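PDB 2ISM: putative oxidoreductase from Thermus thermophilus, which is probably an oxidoreductase, built as a six-bladed beta-propeller with a calcium ion bound in the model. Local coordinates for residues B[35-40]-B[78-83]; B[91-96]-B[140-145]; B[171-176]-B[195-200]. All blocks are in the same frame, centred on the assembly; numbering follows the deposited sequence.

Contact 1 of 3, residues B[35-40]-B[78-83]; sequences ALAFLP and LGLALH
Leu82 reaches across to Ala37, Phe38 and Leu39, and its forked end divides the work between them. With its CG anti to the carbonyl carbon (chi1 -54°), Leu82 sets CG 4.0 Å from Ala37 CB, while Leu82 CD1 leans onto the backbone, 3.3 Å from Phe38 O. The same branch lies 4.1 Å from Leu39 CD2, where the two leucine side chains cross at about a right angle, tip against tip. One step back, Leu80 has CG anti to its own backbone N (chi1 -169°), which brings CD2 to 4.0 Å from Ala37 CB on a different flank from Leu82. Ala35 CB meets Leu80 CB at 3.9 Å. Alanine suits both positions on the strand 35-38, because its single methyl lets Leu80 and Leu82 come up close between strands whose axes approach to 6.1 Å and run nearly parallel, 10° apart. No direct hydrogen bond joins them. Instead, a water donates to both sides, 2.7 Å from Leu36 O and 2.8 Å from Leu80 O, satisfying two carbonyls that face the seam. Strands 33-38 and 77-82 are the first strands of successive propeller blades, each bonded through its backbone to its own second strand, 44-48 or 92-98. On the other side of strand 33-38, Phe38 packs edge-to-face with Tyr329 of the blade containing strand 328-332.

Contact 2 of 3, residues B[91-96]-B[140-145]; sequences YVYAYR and IAFGPD
The hydroxyl of Tyr93, whose ring packs against Phe142, is gripped twice: it hydrogen-bonds to Pro176 O and to Arg109 NH1. The phenol is thus fixed at its tip. Phe142 comes edge-on in a T-shaped stack, with CZ 3.6 Å above the Tyr93 ring plane and over its centre, centroids 5.0 Å apart and planes at 76°. Ile140 packs beside this pair. Its CG1 sits between the backbone N and the carbonyl carbon (chi1 65°), which sends CD1 to the backbone of the facing strand, 3.7 Å from Tyr93 O and 3.9 Å from Tyr93 CB. The other branch, CG2, meets the Tyr95 ring obliquely, 3.9 Å from Tyr95 CD1. A beta-branched residue suits the place because its two arms serve two tyrosines at once. Strand 92-98 is second in one blade and strand 140-142 first in the next; the axes of their short segments come no closer than 8.0 Å, so side chains bridge the gap. The chemistry is that of a buried, apolar blade interface, one edge-to-face ring pair and the methyls of Ile140, with the tyrosine's polar end tied to its own blade through Arg109 and to the next through Pro176.

Contact 3 of 3, residues B[171-176]-B[195-200]; sequences ILRLTP and EVYSLG
Strands 171-174 and 196-199 pair antiparallel through a classic beta bulge, in which Tyr197 and Ser198 both face Ile171. Ile171 O accepts two hydrogen bonds, from Tyr197 N at 2.8 Å and from Ser198 N at 3.1 Å, and Ile171 N returns one to Ser198 O. The extra residue is accommodated by Tyr197, whose psi of -47° bends the chain. Beyond the bulge, Arg173 N bonds to Glu195 O at 3.0 Å. The side chains of Tyr197 and Arg173 cross at a slant. The arginine chain bends at chi3 (66°), setting NE 3.7 Å from Tyr197 CD1, while Tyr197 CE1 lies over one guanidinium face near its rim, the two planes 39° apart. Long and flat-ended, Arg173 can cross the tyrosine ring and still reach a salt bridge with Asp145. These are the third and fourth strands of one propeller blade, so the bulge lies at the blade's edge, where the chain turns a corner at Tyr197 and goes on to bond with Gly240 and Gly241. Leu174 CD2 presses on the aliphatic part of Glu195, 3.5 Å from its CG, while the carboxylate turns off to a salt bridge with Arg193. Leu172 CD2 meets Val196 CG2 at 4.1 Å, a methyl-to-methyl contact between two branched apolar residues. Ser198 OG, close against Ile171 CB at 3.1 Å, is small enough for that spot and hydrogen-bonds to His201 NE2; its side chain is about 10 Å from the calcium ion.

Overall arrangement
The three contacts follow one another along the chain and step round the propeller. Contact 1 joins the blade that starts with strand 33-38 to the one that starts with strand 77-82, contact 2 joins the latter to the blade starting with strand 140-142, and contact 3 pairs the last two strands of this third blade. The centres of contacts 1 and 2 are about 7 Å apart; strands 77-82 and 92-98 are sheet neighbours, probably hydrogen-bonded through Ala81 O and Tyr93 N. The centre of contact 3 is about 12 Å from that of contact 2, which reaches the same sheet, and about 19 Å from that of contact 1. Together they join three successive blades.

Contact 1 of 3, residues B[35-40]-B[78-83]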
loop_
_atom_site.group_PDB
_atom_site.type_symbol
_atom_site.label_atom_id
_atom_site.label_comp_id
_atom_site.label_asym_id
_atom_site.label_seq_id
_atom_site.Cartn_x
_atom_site.Cartn_y
_atom_site.Cartn_z
ATOM N N ALA B 35 -16.389 -3.835 -14.392
ATOM C CA ALA B 35 -14.932 -3.854 -14.485
ATOM C C ALA B 35 -14.365 -2.478 -14.803
ATOM O O ALA B 35 -15.048 -1.633 -15.386
ATOM C CB ALA B 35 -14.500 -4.846 -15.563
ATOM N N LEU B 36 -13.108 -2.275 -14.417
ATOM C CA LEU B 36 -12.401 -1.024 -14.645
ATOM C C LEU B 36 -11.138 -1.277 -15.450
ATOM O O LEU B 36 -10.536 -2.344 -15.352
ATOM C CB LEU B 36 -11.990 -0.387 -13.311
ATOM C CG LEU B 36 -13.092 -0.004 -12.329
ATOM C CD1 LEU B 36 -12.461 0.521 -11.044
ATOM C CD2 LEU B 36 -13.994 1.051 -12.959
ATOM N N ALA B 37 -10.748 -0.284 -16.243
ATOM C CA ALA B 37 -9.532 -0.346 -17.050
ATOM C C ALA B 37 -8.908 1.037 -16.947
ATOM O O ALA B 37 -9.579 2.042 -17.166
ATOM C CB ALA B 37 -9.860 -0.670 -18.504
ATOM N N PHE B 38 -7.627 1.087 -16.607
ATOM C CA PHE B 38 -6.932 2.358 -16.452
ATOM C C PHE B 38 -6.102 2.676 -17.686
ATOM O O PHE B 38 -5.173 1.948 -18.026
ATOM C CB PHE B 38 -6.040 2.298 -15.207
ATOM C CG PHE B 38 -6.798 2.020 -13.935
ATOM C CD1 PHE B 38 -7.393 3.057 -13.223
ATOM C CD2 PHE B 38 -6.946 0.716 -13.467
ATOM C CE1 PHE B 38 -8.129 2.801 -12.064
ATOM C CE2 PHE B 38 -7.680 0.449 -12.310
ATOM C CZ PHE B 38 -8.271 1.497 -11.608
ATOM N N LEU B 39 -6.457 3.763 -18.363
ATOM C CA LEU B 39 -5.746 4.179 -19.562
ATOM C C LEU B 39 -4.428 4.832 -19.177
ATOM O O LEU B 39 -4.349 5.549 -18.183
ATOM C CB LEU B 39 -6.591 5.170 -20.365
ATOM C CG LEU B 39 -7.899 4.624 -20.945
ATOM C CD1 LEU B 39 -8.727 5.764 -21.518
ATOM C CD2 LEU B 39 -7.592 3.591 -22.011
ATOM N N PRO B 40 -3.375 4.594 -19.971
ATOM C CA PRO B 40 -2.055 5.172 -19.694
ATOM C C PRO B 40 -2.054 6.695 -19.530
ATOM O O PRO B 40 -1.255 7.242 -18.769
ATOM C CB PRO B 40 -1.215 4.702 -20.885
ATOM C CG PRO B 40 -2.230 4.506 -21.980
ATOM C CD PRO B 40 -3.370 3.852 -21.242
ATOM N N LEU B 78 -19.771 -7.842 -19.173
ATOM C CA LEU B 78 -18.937 -8.013 -17.993
ATOM C C LEU B 78 -17.484 -7.741 -17.587
ATOM O O LEU B 78 -17.234 -6.980 -16.652
ATOM C CB LEU B 78 -19.080 -9.520 -17.736
ATOM C CG LEU B 78 -20.535 -10.010 -17.857
ATOM C CD1 LEU B 78 -20.589 -11.531 -17.766
ATOM C CD2 LEU B 78 -21.404 -9.367 -16.762
ATOM N N GLY B 79 -16.538 -8.369 -18.281
ATOM C CA GLY B 79 -15.127 -8.201 -17.962
ATOM C C GLY B 79 -14.595 -7.213 -18.982
ATOM O O GLY B 79 -15.158 -7.062 -20.070
ATOM N N LEU B 80 -13.489 -6.557 -18.635
ATOM C CA LEU B 80 -12.869 -5.564 -19.513
ATOM C C LEU B 80 -11.363 -5.546 -19.248
ATOM O O LEU B 80 -10.942 -5.598 -18.094
ATOM C CB LEU B 80 -13.455 -4.178 -19.211
ATOM C CG LEU B 80 -13.164 -3.007 -20.146
ATOM C CD1 LEU B 80 -13.946 -3.177 -21.441
ATOM C CD2 LEU B 80 -13.560 -1.706 -19.462
ATOM N N ALA B 81 -10.555 -5.482 -20.303
ATOM C CA ALA B 81 -9.103 -5.437 -20.120
ATOM C C ALA B 81 -8.385 -4.877 -21.337
ATOM O O ALA B 81 -8.719 -5.207 -22.473
ATOM C CB ALA B 81 -8.565 -6.830 -19.795
ATOM N N LEU B 82 -7.395 -4.023 -21.095
ATOM C CA LEU B 82 -6.629 -3.431 -22.186
ATOM C C LEU B 82 -5.560 -4.414 -22.654
ATOM O O LEU B 82 -5.062 -5.219 -21.864
ATOM C CB LEU B 82 -5.940 -2.137 -21.724
ATOM C CG LEU B 82 -6.784 -1.031 -21.089
ATOM C CD1 LEU B 82 -5.874 0.114 -20.668
ATOM C CD2 LEU B 82 -7.830 -0.537 -22.074
ATOM N N HIS B 83 -5.214 -4.348 -23.936
ATOM C CA HIS B 83 -4.178 -5.211 -24.492
ATOM C C HIS B 83 -2.903 -4.908 -23.701
ATOM O O HIS B 83 -2.666 -3.766 -23.326
ATOM C CB HIS B 83 -3.973 -4.884 -25.977
ATOM C CG HIS B 83 -3.032 -5.810 -26.683
ATOM N ND1 HIS B 83 -1.681 -5.849 -26.412
ATOM C CD2 HIS B 83 -3.249 -6.732 -27.650
ATOM C CE1 HIS B 83 -1.106 -6.756 -27.183
ATOM N NE2 HIS B 83 -2.036 -7.306 -27.943
HETATM O O HOH W 1 -9.044 -4.105 -16.655
#

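Contact 2 of 3, residues B[91-96]-B[140-145]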
loop_
_atom_site.group_PDB
_atom_site.type_symbol
_atom_site.label_atom_id
_atom_site.label_comp_id
_atom_site.label_asym_id
_atom_site.label_seq_id
_atom_site.Cartn_x
_atom_site.Cartn_y
_atom_site.Cartn_z
ATOM N N TYR B 91 -6.176 -1.936 -28.564
ATOM C CA TYR B 91 -7.192 -2.965 -28.426
ATOM C C TYR B 91 -7.689 -3.006 -26.986
ATOM O O TYR B 91 -6.905 -2.997 -26.037
ATOM C CB TYR B 91 -6.847 -4.377 -28.900
ATOM C CG TYR B 91 -6.480 -4.431 -30.369
ATOM C CD1 TYR B 91 -7.440 -4.192 -31.353
ATOM C CD2 TYR B 91 -5.167 -4.685 -30.773
ATOM C CE1 TYR B 91 -7.102 -4.202 -32.706
ATOM C CE2 TYR B 91 -4.819 -4.697 -32.127
ATOM C CZ TYR B 91 -5.791 -4.454 -33.085
ATOM O OH TYR B 91 -5.454 -4.450 -34.419
ATOM N N VAL B 92 -9.010 -3.038 -26.846
ATOM C CA VAL B 92 -9.667 -3.122 -25.551
ATOM C C VAL B 92 -10.471 -4.419 -25.605
ATOM O O VAL B 92 -11.274 -4.625 -26.521
ATOM C CB VAL B 92 -10.639 -1.939 -25.315
ATOM C CG1 VAL B 92 -11.393 -2.137 -24.003
ATOM C CG2 VAL B 92 -9.866 -0.624 -25.276
ATOM N N TYR B 93 -10.244 -5.302 -24.637
ATOM C CA TYR B 93 -10.952 -6.573 -24.610
ATOM C C TYR B 93 -12.157 -6.493 -23.695
ATOM O O TYR B 93 -12.131 -5.802 -22.677
ATOM C CB TYR B 93 -10.013 -7.693 -24.155
ATOM C CG TYR B 93 -8.932 -8.003 -25.173
ATOM C CD1 TYR B 93 -8.977 -9.173 -25.935
ATOM C CD2 TYR B 93 -7.882 -7.111 -25.394
ATOM C CE1 TYR B 93 -8.006 -9.449 -26.886
ATOM C CE2 TYR B 93 -6.902 -7.376 -26.350
ATOM C CZ TYR B 93 -6.972 -8.546 -27.091
ATOM O OH TYR B 93 -6.013 -8.806 -28.047
ATOM N N ALA B 94 -13.219 -7.192 -24.072
ATOM C CA ALA B 94 -14.436 -7.197 -23.276
ATOM C C ALA B 94 -15.117 -8.547 -23.374
ATOM O O ALA B 94 -15.086 -9.190 -24.426
ATOM C CB ALA B 94 -15.380 -6.101 -23.758
ATOM N N TYR B 95 -15.719 -8.968 -22.264
ATOM C CA TYR B 95 -16.446 -10.233 -22.175
ATOM C C TYR B 95 -17.920 -9.852 -22.191
ATOM O O TYR B 95 -18.344 -9.027 -21.383
ATOM C CB TYR B 95 -16.114 -10.929 -20.848
ATOM C CG TYR B 95 -16.721 -12.311 -20.662
ATOM C CD1 TYR B 95 -15.912 -13.450 -20.658
ATOM C CD2 TYR B 95 -18.091 -12.478 -20.452
ATOM C CE1 TYR B 95 -16.449 -14.723 -20.444
ATOM C CE2 TYR B 95 -18.644 -13.751 -20.241
ATOM C CZ TYR B 95 -17.816 -14.866 -20.236
ATOM O OH TYR B 95 -18.335 -16.122 -20.017
ATOM N N ARG B 96 -18.704 -10.434 -23.097
ATOM C CA ARG B 96 -20.125 -10.097 -23.147
ATOM C C ARG B 96 -21.033 -11.262 -23.520
ATOM O O ARG B 96 -20.617 -12.211 -24.192
ATOM C CB ARG B 96 -20.376 -8.961 -24.155
ATOM C CG ARG B 96 -20.154 -9.381 -25.609
ATOM C CD ARG B 96 -20.761 -8.390 -26.595
ATOM N NE ARG B 96 -20.448 -8.749 -27.976
ATOM C CZ ARG B 96 -20.894 -8.096 -29.046
ATOM N NH1 ARG B 96 -21.686 -7.040 -28.903
ATOM N NH2 ARG B 96 -20.532 -8.490 -30.262
ATOM N N ILE B 140 -12.113 -11.045 -16.945
ATOM C CA ILE B 140 -10.992 -11.259 -17.849
ATOM C C ILE B 140 -9.850 -10.351 -17.441
ATOM O O ILE B 140 -10.072 -9.262 -16.920
ATOM C CB ILE B 140 -11.350 -10.976 -19.334
ATOM C CG1 ILE B 140 -11.686 -9.495 -19.541
ATOM C CG2 ILE B 140 -12.501 -11.861 -19.764
ATOM C CD1 ILE B 140 -11.841 -9.100 -21.022
ATOM N N ALA B 141 -8.625 -10.807 -17.678
ATOM C CA ALA B 141 -7.457 -10.023 -17.324
ATOM C C ALA B 141 -6.211 -10.654 -17.909
ATOM O O ALA B 141 -6.142 -11.870 -18.084
ATOM C CB ALA B 141 -7.322 -9.938 -15.807
ATOM N N PHE B 142 -5.228 -9.817 -18.210
ATOM C CA PHE B 142 -3.967 -10.295 -18.751
ATOM C C PHE B 142 -3.024 -10.508 -17.576
ATOM O O PHE B 142 -2.849 -9.622 -16.738
ATOM C CB PHE B 142 -3.413 -9.268 -19.735
ATOM C CG PHE B 142 -4.161 -9.234 -21.043
ATOM C CD1 PHE B 142 -3.849 -10.135 -22.059
ATOM C CD2 PHE B 142 -5.208 -8.341 -21.238
ATOM C CE1 PHE B 142 -4.570 -10.147 -23.255
ATOM C CE2 PHE B 142 -5.940 -8.341 -22.430
ATOM C CZ PHE B 142 -5.622 -9.246 -23.441
ATOM N N GLY B 143 -2.434 -11.694 -17.508
ATOM C CA GLY B 143 -1.536 -12.004 -16.409
ATOM C C GLY B 143 -0.096 -11.587 -16.622
ATOM O O GLY B 143 0.240 -10.988 -17.647
ATOM N N PRO B 144 0.784 -11.891 -15.654
ATOM C CA PRO B 144 2.212 -11.558 -15.709
ATOM C C PRO B 144 2.892 -12.176 -16.925
ATOM O O PRO B 144 3.937 -11.703 -17.369
ATOM C CB PRO B 144 2.757 -12.144 -14.406
ATOM C CG PRO B 144 1.591 -12.067 -13.479
ATOM C CD PRO B 144 0.440 -12.500 -14.356
ATOM N N ASP B 145 2.298 -13.246 -17.446
ATOM C CA ASP B 145 2.846 -13.939 -18.602
ATOM C C ASP B 145 2.358 -13.329 -19.913
ATOM O O ASP B 145 2.693 -13.813 -20.989
ATOM C CB ASP B 145 2.477 -15.428 -18.554
ATOM C CG ASP B 145 0.978 -15.659 -18.415
ATOM O OD1 ASP B 145 0.199 -14.690 -18.555
ATOM O OD2 ASP B 145 0.581 -16.817 -18.171
#

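Contact 3 of 3, residues B[171-176]-B[195-200]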
loop_
_atom_site.group_PDB
_atom_site.type_symbol
_atom_site.label_atom_id
_atom_site.label_comp_id
_atom_site.label_asym_id
_atom_site.label_seq_id
_atom_site.Cartn_x
_atom_site.Cartn_y
_atom_site.Cartn_z
ATOM N N ILE B 171 -11.560 -21.672 -16.262
ATOM C CA ILE B 171 -10.726 -20.488 -16.302
ATOM C C ILE B 171 -9.945 -20.831 -17.565
ATOM O O ILE B 171 -9.319 -21.894 -17.653
ATOM C CB ILE B 171 -9.762 -20.341 -15.107
ATOM C CG1 ILE B 171 -10.540 -19.888 -13.867
ATOM C CG2 ILE B 171 -8.699 -19.288 -15.432
ATOM C CD1 ILE B 171 -9.663 -19.628 -12.645
ATOM N N LEU B 172 -10.028 -19.959 -18.561
ATOM C CA LEU B 172 -9.351 -20.187 -19.825
ATOM C C LEU B 172 -8.124 -19.303 -19.930
ATOM O O LEU B 172 -8.047 -18.265 -19.276
ATOM C CB LEU B 172 -10.305 -19.869 -20.985
ATOM C CG LEU B 172 -11.745 -20.391 -20.849
ATOM C CD1 LEU B 172 -12.606 -19.836 -21.980
ATOM C CD2 LEU B 172 -11.749 -21.908 -20.864
ATOM N N ARG B 173 -7.162 -19.719 -20.750
ATOM C CA ARG B 173 -5.959 -18.923 -20.961
ATOM C C ARG B 173 -5.655 -18.894 -22.454
ATOM O O ARG B 173 -5.469 -19.935 -23.085
ATOM C CB ARG B 173 -4.761 -19.489 -20.204
ATOM C CG ARG B 173 -3.584 -18.526 -20.215
ATOM C CD ARG B 173 -2.384 -19.076 -19.477
ATOM N NE ARG B 173 -1.830 -20.235 -20.155
ATOM C CZ ARG B 173 -0.544 -20.564 -20.126
ATOM N NH1 ARG B 173 0.315 -19.816 -19.454
ATOM N NH2 ARG B 173 -0.118 -21.643 -20.767
ATOM N N LEU B 174 -5.610 -17.691 -23.008
ATOM C CA LEU B 174 -5.384 -17.510 -24.433
ATOM C C LEU B 174 -4.261 -16.516 -24.708
ATOM O O LEU B 174 -3.811 -15.812 -23.812
ATOM C CB LEU B 174 -6.659 -16.959 -25.069
ATOM C CG LEU B 174 -8.024 -17.467 -24.597
ATOM C CD1 LEU B 174 -9.113 -16.562 -25.165
ATOM C CD2 LEU B 174 -8.235 -18.909 -25.037
ATOM N N THR B 175 -3.817 -16.461 -25.958
ATOM C CA THR B 175 -2.807 -15.486 -26.336
ATOM C C THR B 175 -3.690 -14.269 -26.605
ATOM O O THR B 175 -4.912 -14.405 -26.723
ATOM C CB THR B 175 -2.096 -15.856 -27.646
ATOM O OG1 THR B 175 -3.047 -15.843 -28.719
ATOM C CG2 THR B 175 -1.455 -17.235 -27.540
ATOM N N PRO B 176 -3.101 -13.072 -26.695
ATOM C CA PRO B 176 -3.926 -11.888 -26.956
ATOM C C PRO B 176 -4.700 -11.987 -28.271
ATOM O O PRO B 176 -5.675 -11.270 -28.479
ATOM C CB PRO B 176 -2.902 -10.758 -26.964
ATOM C CG PRO B 176 -1.893 -11.235 -25.953
ATOM C CD PRO B 176 -1.723 -12.686 -26.346
ATOM N N GLU B 195 -8.251 -24.407 -24.853
ATOM C CA GLU B 195 -8.247 -23.122 -24.158
ATOM C C GLU B 195 -8.304 -23.264 -22.634
ATOM O O GLU B 195 -7.961 -22.332 -21.909
ATOM C CB GLU B 195 -9.433 -22.260 -24.612
ATOM C CG GLU B 195 -9.479 -21.975 -26.111
ATOM C CD GLU B 195 -10.212 -23.048 -26.896
ATOM O OE1 GLU B 195 -10.440 -24.147 -26.349
ATOM O OE2 GLU B 195 -10.558 -22.788 -28.068
ATOM N N VAL B 196 -8.726 -24.429 -22.151
ATOM C CA VAL B 196 -8.863 -24.651 -20.709
ATOM C C VAL B 196 -7.580 -24.619 -19.888
ATOM O O VAL B 196 -6.620 -25.329 -20.186
ATOM C CB VAL B 196 -9.580 -25.988 -20.419
ATOM C CG1 VAL B 196 -9.590 -26.267 -18.917
ATOM C CG2 VAL B 196 -10.999 -25.931 -20.944
ATOM N N TYR B 197 -7.587 -23.788 -18.848
ATOM C CA TYR B 197 -6.450 -23.655 -17.950
ATOM C C TYR B 197 -6.767 -24.423 -16.667
ATOM O O TYR B 197 -5.931 -25.176 -16.168
ATOM C CB TYR B 197 -6.193 -22.185 -17.632
ATOM C CG TYR B 197 -4.902 -21.929 -16.885
ATOM C CD1 TYR B 197 -3.665 -22.103 -17.509
ATOM C CD2 TYR B 197 -4.917 -21.492 -15.560
ATOM C CE1 TYR B 197 -2.472 -21.839 -16.832
ATOM C CE2 TYR B 197 -3.735 -21.227 -14.873
ATOM C CZ TYR B 197 -2.519 -21.400 -15.516
ATOM O OH TYR B 197 -1.352 -21.109 -14.850
ATOM N N SER B 198 -7.972 -24.217 -16.130
ATOM C CA SER B 198 -8.418 -24.926 -14.927
ATOM C C SER B 198 -9.912 -25.233 -15.050
ATOM O O SER B 198 -10.629 -24.563 -15.790
ATOM C CB SER B 198 -8.140 -24.107 -13.654
ATOM O OG SER B 198 -8.886 -22.905 -13.611
ATOM N N LEU B 199 -10.380 -26.254 -14.342
ATOM C CA LEU B 199 -11.790 -26.635 -14.423
ATOM C C LEU B 199 -12.393 -26.866 -13.043
ATOM O O LEU B 199 -11.720 -26.700 -12.031
ATOM C CB LEU B 199 -11.948 -27.907 -15.267
ATOM C CG LEU B 199 -11.343 -29.201 -14.706
ATOM C CD1 LEU B 199 -12.004 -30.399 -15.374
ATOM C CD2 LEU B 199 -9.835 -29.219 -14.918
ATOM N N GLY B 200 -13.664 -27.256 -13.012
ATOM C CA GLY B 200 -14.328 -27.505 -11.743
ATOM C C GLY B 200 -14.730 -26.241 -11.005
ATOM O O GLY B 200 -14.714 -26.200 -9.772
#